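Local coordinates for protein photoreceptor-histidine kinase BphP (Stigmatella aurantiaca DW4/3-1, PDB 6BAF) that binds a linear tetrapyrrole (bilin) chromophore and probably senses red and far-red light as a bacterial phytochrome to regulate its own histidine kinase activity, at residues M257-I271 with R287-L301. Numbering follows the deposited sequence. Where two conformers were deposited one is given.
Sequences MSISLMKDGKLWGLI and RTACEFLGEVMSSLL. With BLR (3-[5-[(Z)-(4-ethenyl-3-methyl-5-oxidanylidene-pyrrol-2-ylidene)methyl]-2-[[5-[(Z)-(3-ethenyl-4-methyl-5-oxidanylidene-pyrrol-2-ylidene)methyl]-3-(3-hydroxy-3-oxopropyl)-4-methyl-1H-pyrrol-2-yl]methyl]-4-methyl-1H-pyrrol-3-yl]propanoic acid), chain B.
The backbone N-H of M262 donates a hydrogen bond to S298 OG across 3.0 Å, nearly straight at 166°, pinning a strand of the GAF-domain antiparallel sheet to the helix packed on it. The hairpin 257-271, closed by a type I' turn from K263 to K266, lies between this helix and the bilin: S258 OG, on the far face, hydrogen-bonds the propionate oxygen O1A of BLR. Strand 257-263 and helix 287-300 run nearly parallel, 26° apart. From its CB, beside M262 O, S298 places OG anti to its carbonyl carbon (chi1 -63°), where the oxygen accepts from M262, rests against L261 CA and donates to G294 O, which S298 N approaches from the opposite carbonyl face. With an alanine here the buried M262 N-H is likely to lose its acceptor, and G294 O one of its two donors. G294 lets I259 and I271 come close, since a CB would clash with I259 CG2; I271 CD1 lies 4.0 Å from G294 CA. One turn earlier, I259 CD1 meets C290 CB at 3.7 Å. L261 sends CD1 to M297 SD and CD2 to G294 O. W268 and G269 form a classic beta bulge opposite L261. Beyond M297, L301 CD1 makes a CH-pi contact over one face of the W268 indole, 3.9 Å from the centroid of its five-membered ring, while L301 CD2 lies 4.1 Å from W268 CZ2.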
# COMPACT_ATOMS: atom_id res chain seq x y z
N MET A 257 -0.13 1.08 21.52
CA MET A 257 -0.88 0.76 20.31
C MET A 257 -0.80 -0.75 20.14
O MET A 257 0.26 -1.32 20.36
CB MET A 257 -0.29 1.48 19.07
CG MET A 257 -0.99 1.14 17.74
SD MET A 257 -0.24 1.92 16.23
CE MET A 257 1.18 0.84 16.01
N SER A 258 -1.91 -1.40 19.79
CA SER A 258 -1.83 -2.82 19.48
C SER A 258 -2.66 -3.13 18.24
O SER A 258 -3.56 -2.37 17.85
CB SER A 258 -2.23 -3.74 20.67
OG SER A 258 -3.51 -3.38 21.20
N ILE A 259 -2.32 -4.25 17.62
CA ILE A 259 -2.90 -4.72 16.38
C ILE A 259 -3.20 -6.20 16.57
O ILE A 259 -2.34 -6.95 17.03
CB ILE A 259 -1.95 -4.47 15.19
CG1 ILE A 259 -1.80 -2.96 15.01
CG2 ILE A 259 -2.51 -5.06 13.89
CD1 ILE A 259 -0.48 -2.57 14.37
N SER A 260 -4.41 -6.61 16.20
CA SER A 260 -4.81 -8.01 16.36
C SER A 260 -4.17 -8.88 15.29
O SER A 260 -4.12 -8.50 14.12
CB SER A 260 -6.33 -8.14 16.25
OG SER A 260 -6.99 -7.20 17.10
N LEU A 261 -3.72 -10.06 15.68
CA LEU A 261 -3.28 -11.07 14.74
C LEU A 261 -4.35 -12.13 14.71
O LEU A 261 -4.75 -12.64 15.76
CB LEU A 261 -1.93 -11.64 15.16
CG LEU A 261 -0.83 -10.58 15.23
CD1 LEU A 261 0.46 -11.16 15.74
CD2 LEU A 261 -0.60 -9.94 13.82
N MET A 262 -4.83 -12.46 13.52
CA MET A 262 -5.95 -13.37 13.35
C MET A 262 -5.49 -14.63 12.64
O MET A 262 -4.63 -14.58 11.76
CB MET A 262 -7.06 -12.69 12.57
CG MET A 262 -7.60 -11.40 13.23
SD MET A 262 -8.56 -11.79 14.76
CE MET A 262 -9.94 -12.71 14.06
N LYS A 263 -6.04 -15.77 13.05
CA LYS A 263 -5.75 -17.03 12.38
C LYS A 263 -6.99 -17.90 12.43
O LYS A 263 -7.50 -18.18 13.52
CB LYS A 263 -4.56 -17.74 13.03
CG LYS A 263 -4.47 -19.21 12.59
CD LYS A 263 -3.12 -19.81 12.92
CE LYS A 263 -3.10 -21.33 12.74
NZ LYS A 263 -1.67 -21.78 12.78
N ASP A 264 -7.49 -18.29 11.26
CA ASP A 264 -8.73 -19.06 11.16
C ASP A 264 -9.90 -18.34 11.82
O ASP A 264 -10.72 -18.95 12.51
CB ASP A 264 -8.57 -20.47 11.75
CG ASP A 264 -7.47 -21.32 11.06
OD1 ASP A 264 -6.65 -21.96 11.79
OD2 ASP A 264 -7.43 -21.35 9.79
N GLY A 265 -9.98 -17.02 11.64
CA GLY A 265 -11.10 -16.28 12.22
C GLY A 265 -11.07 -16.11 13.73
O GLY A 265 -12.06 -15.65 14.32
N LYS A 266 -9.96 -16.41 14.38
CA LYS A 266 -9.89 -16.37 15.82
C LYS A 266 -8.63 -15.62 16.23
O LYS A 266 -7.62 -15.68 15.51
CB LYS A 266 -9.94 -17.82 16.35
CG LYS A 266 -9.24 -18.08 17.65
CD LYS A 266 -9.60 -19.48 18.19
CE LYS A 266 -8.52 -20.05 19.11
NZ LYS A 266 -8.19 -21.45 18.70
N LEU A 267 -8.70 -14.87 17.33
CA LEU A 267 -7.57 -14.05 17.76
C LEU A 267 -6.40 -14.94 18.12
O LEU A 267 -6.56 -15.91 18.86
CB LEU A 267 -7.95 -13.18 18.95
CG LEU A 267 -7.01 -12.08 19.42
CD1 LEU A 267 -6.82 -10.98 18.31
CD2 LEU A 267 -7.58 -11.46 20.74
N TRP A 268 -5.25 -14.66 17.53
CA TRP A 268 -4.04 -15.47 17.68
C TRP A 268 -3.02 -14.80 18.57
O TRP A 268 -2.26 -15.48 19.27
CB TRP A 268 -3.42 -15.70 16.29
CG TRP A 268 -2.19 -16.60 16.22
CD1 TRP A 268 -2.16 -17.96 15.99
CD2 TRP A 268 -0.82 -16.19 16.39
NE1 TRP A 268 -0.85 -18.40 15.97
CE2 TRP A 268 -0.02 -17.34 16.21
CE3 TRP A 268 -0.20 -14.96 16.63
CZ2 TRP A 268 1.36 -17.29 16.28
CZ3 TRP A 268 1.16 -14.92 16.71
CH2 TRP A 268 1.94 -16.08 16.52
N GLY A 269 -3.04 -13.48 18.60
CA GLY A 269 -1.96 -12.74 19.20
C GLY A 269 -2.18 -11.28 18.92
O GLY A 269 -3.18 -10.87 18.32
N LEU A 270 -1.24 -10.48 19.40
CA LEU A 270 -1.27 -9.05 19.19
C LEU A 270 0.13 -8.63 18.81
O LEU A 270 1.10 -9.21 19.27
CB LEU A 270 -1.66 -8.25 20.45
CG LEU A 270 -3.00 -8.47 21.18
CD1 LEU A 270 -3.01 -7.46 22.32
CD2 LEU A 270 -4.16 -8.21 20.25
N ILE A 271 0.22 -7.61 17.96
CA ILE A 271 1.40 -6.75 17.92
C ILE A 271 1.12 -5.66 18.92
O ILE A 271 0.17 -4.89 18.75
CB ILE A 271 1.64 -6.15 16.52
CG1 ILE A 271 1.68 -7.23 15.43
CG2 ILE A 271 2.95 -5.36 16.51
CD1 ILE A 271 1.52 -6.65 13.99
N ARG A 287 -0.32 4.37 11.10
CA ARG A 287 -1.19 3.38 11.75
C ARG A 287 -1.72 2.39 10.73
O ARG A 287 -1.68 1.18 10.94
CB ARG A 287 -2.38 4.04 12.45
CG ARG A 287 -2.03 4.87 13.62
CD ARG A 287 -3.25 5.06 14.55
NE ARG A 287 -4.53 5.35 13.89
CZ ARG A 287 -5.01 6.57 13.68
NH1 ARG A 287 -4.29 7.62 14.04
NH2 ARG A 287 -6.21 6.73 13.11
N THR A 288 -2.20 2.91 9.60
CA THR A 288 -2.78 2.05 8.57
C THR A 288 -1.73 1.14 7.93
O THR A 288 -2.04 -0.01 7.57
CB THR A 288 -3.44 2.96 7.54
OG1 THR A 288 -4.12 3.99 8.27
CG2 THR A 288 -4.46 2.21 6.84
N ALA A 289 -0.50 1.64 7.75
CA ALA A 289 0.58 0.80 7.26
C ALA A 289 0.84 -0.33 8.24
O ALA A 289 0.96 -1.51 7.86
CB ALA A 289 1.84 1.67 7.05
N CYS A 290 0.85 -0.01 9.53
CA CYS A 290 1.09 -1.05 10.52
C CYS A 290 -0.03 -2.06 10.54
O CYS A 290 0.21 -3.27 10.59
CB CYS A 290 1.27 -0.43 11.89
SG CYS A 290 2.84 0.43 12.03
N GLU A 291 -1.28 -1.59 10.47
CA GLU A 291 -2.39 -2.53 10.49
C GLU A 291 -2.37 -3.40 9.24
O GLU A 291 -2.68 -4.59 9.29
CB GLU A 291 -3.74 -1.79 10.70
CG GLU A 291 -4.34 -1.00 9.51
CD GLU A 291 -5.65 -0.23 9.90
OE1 GLU A 291 -6.00 -0.24 11.09
OE2 GLU A 291 -6.31 0.37 9.01
N PHE A 292 -1.97 -2.82 8.10
CA PHE A 292 -1.84 -3.61 6.87
C PHE A 292 -0.79 -4.70 7.02
O PHE A 292 -0.99 -5.85 6.60
CB PHE A 292 -1.50 -2.66 5.71
CG PHE A 292 -1.49 -3.32 4.38
CD1 PHE A 292 -0.36 -4.01 3.95
CD2 PHE A 292 -2.63 -3.32 3.57
CE1 PHE A 292 -0.36 -4.67 2.72
CE2 PHE A 292 -2.62 -3.97 2.34
CZ PHE A 292 -1.49 -4.65 1.93
N LEU A 293 0.35 -4.37 7.64
CA LEU A 293 1.36 -5.41 7.91
C LEU A 293 0.85 -6.47 8.87
O LEU A 293 1.18 -7.66 8.72
CB LEU A 293 2.64 -4.75 8.45
CG LEU A 293 3.28 -3.93 7.32
CD1 LEU A 293 4.48 -3.16 7.83
CD2 LEU A 293 3.62 -4.83 6.09
N GLY A 294 0.02 -6.08 9.85
CA GLY A 294 -0.61 -7.09 10.69
C GLY A 294 -1.51 -8.03 9.91
O GLY A 294 -1.52 -9.24 10.15
N GLU A 295 -2.29 -7.50 8.97
CA GLU A 295 -3.06 -8.40 8.11
C GLU A 295 -2.17 -9.32 7.31
O GLU A 295 -2.51 -10.50 7.09
CB GLU A 295 -3.94 -7.58 7.16
CG GLU A 295 -5.00 -6.78 7.88
CD GLU A 295 -6.19 -6.44 6.99
OE1 GLU A 295 -6.61 -7.31 6.13
OE2 GLU A 295 -6.72 -5.30 7.18
N VAL A 296 -1.05 -8.81 6.78
CA VAL A 296 -0.19 -9.70 6.00
C VAL A 296 0.35 -10.80 6.89
O VAL A 296 0.19 -11.99 6.59
CB VAL A 296 0.95 -8.91 5.32
CG1 VAL A 296 1.98 -9.92 4.75
CG2 VAL A 296 0.38 -7.99 4.25
N MET A 297 0.94 -10.42 8.03
CA MET A 297 1.37 -11.43 9.00
C MET A 297 0.25 -12.39 9.36
O MET A 297 0.46 -13.61 9.41
CB MET A 297 1.91 -10.78 10.27
CG MET A 297 2.22 -11.84 11.34
SD MET A 297 2.93 -11.13 12.83
CE MET A 297 3.49 -12.66 13.66
N SER A 298 -0.97 -11.87 9.57
CA SER A 298 -2.06 -12.79 9.90
C SER A 298 -2.28 -13.80 8.78
O SER A 298 -2.55 -14.98 9.04
CB SER A 298 -3.36 -12.04 10.22
OG SER A 298 -3.19 -11.20 11.37
N SER A 299 -2.17 -13.35 7.52
CA SER A 299 -2.48 -14.25 6.41
C SER A 299 -1.37 -15.28 6.23
O SER A 299 -1.67 -16.43 5.87
CB SER A 299 -2.72 -13.45 5.12
OG SER A 299 -1.52 -12.80 4.70
N LEU A 300 -0.13 -14.93 6.57
CA LEU A 300 1.03 -15.84 6.58
C LEU A 300 1.07 -16.80 7.75
O LEU A 300 1.96 -17.66 7.78
CB LEU A 300 2.33 -15.05 6.62
CG LEU A 300 2.63 -14.20 5.40
CD1 LEU A 300 3.98 -13.51 5.59
CD2 LEU A 300 2.61 -15.06 4.14
N LEU A 301 0.22 -16.65 8.77
CA LEU A 301 0.16 -17.67 9.83
C LEU A 301 -0.55 -18.89 9.26
O LEU A 301 -1.73 -19.13 9.55
CB LEU A 301 -0.55 -17.14 11.09
CG LEU A 301 0.06 -15.89 11.76
CD1 LEU A 301 -0.86 -15.27 12.82
CD2 LEU A 301 1.46 -16.14 12.32
CHA BLR B . -6.51 -4.28 27.29
NA BLR B . -4.31 -5.25 28.10
C1A BLR B . -5.06 -4.69 27.14
C2A BLR B . -4.32 -4.53 25.97
C3A BLR B . -3.09 -5.03 26.20
C4A BLR B . -3.09 -5.46 27.54
CMA BLR B . -1.94 -5.09 25.16
CAA BLR B . -4.85 -3.92 24.67
CBA BLR B . -4.83 -2.37 24.68
CGA BLR B . -3.42 -1.81 24.44
O1A BLR B . -2.85 -2.13 23.36
O2A BLR B . -2.81 -1.06 25.30
CHB BLR B . -2.00 -6.13 28.35
NB BLR B . 0.01 -4.80 27.63
C1B BLR B . -0.72 -6.00 28.18
C2B BLR B . 0.32 -7.01 28.53
C3B BLR B . 1.60 -6.52 28.22
C4B BLR B . 1.50 -5.15 27.65
CMB BLR B . 0.07 -8.40 29.12
OB BLR B . 2.36 -4.44 27.29
CAB BLR B . 2.87 -7.36 28.44
CBB BLR B . 4.05 -6.96 28.02
NC BLR B . -6.03 -5.65 32.61
C1C BLR B . -5.42 -6.24 33.87
C2C BLR B . -6.56 -6.52 34.78
C3C BLR B . -7.81 -6.18 34.19
C4C BLR B . -7.54 -5.62 32.82
CMC BLR B . -6.37 -7.12 36.16
OC BLR B . -4.27 -6.42 34.10
CAC BLR B . -9.20 -6.33 34.83
CBC BLR B . -9.62 -7.49 35.35
CHD BLR B . -8.43 -5.19 31.99
ND BLR B . -6.93 -4.95 29.75
C1D BLR B . -8.17 -4.81 30.56
C2D BLR B . -9.22 -4.18 29.77
C3D BLR B . -8.68 -3.95 28.44
C4D BLR B . -7.25 -4.43 28.38
CMD BLR B . -10.64 -3.88 30.28
CAD BLR B . -9.42 -3.31 27.29
CBD BLR B . -9.02 -1.84 27.23
CGD BLR B . -9.95 -1.32 26.14
O1D BLR B . -9.85 -1.80 24.96
O2D BLR B . -10.87 -0.51 26.46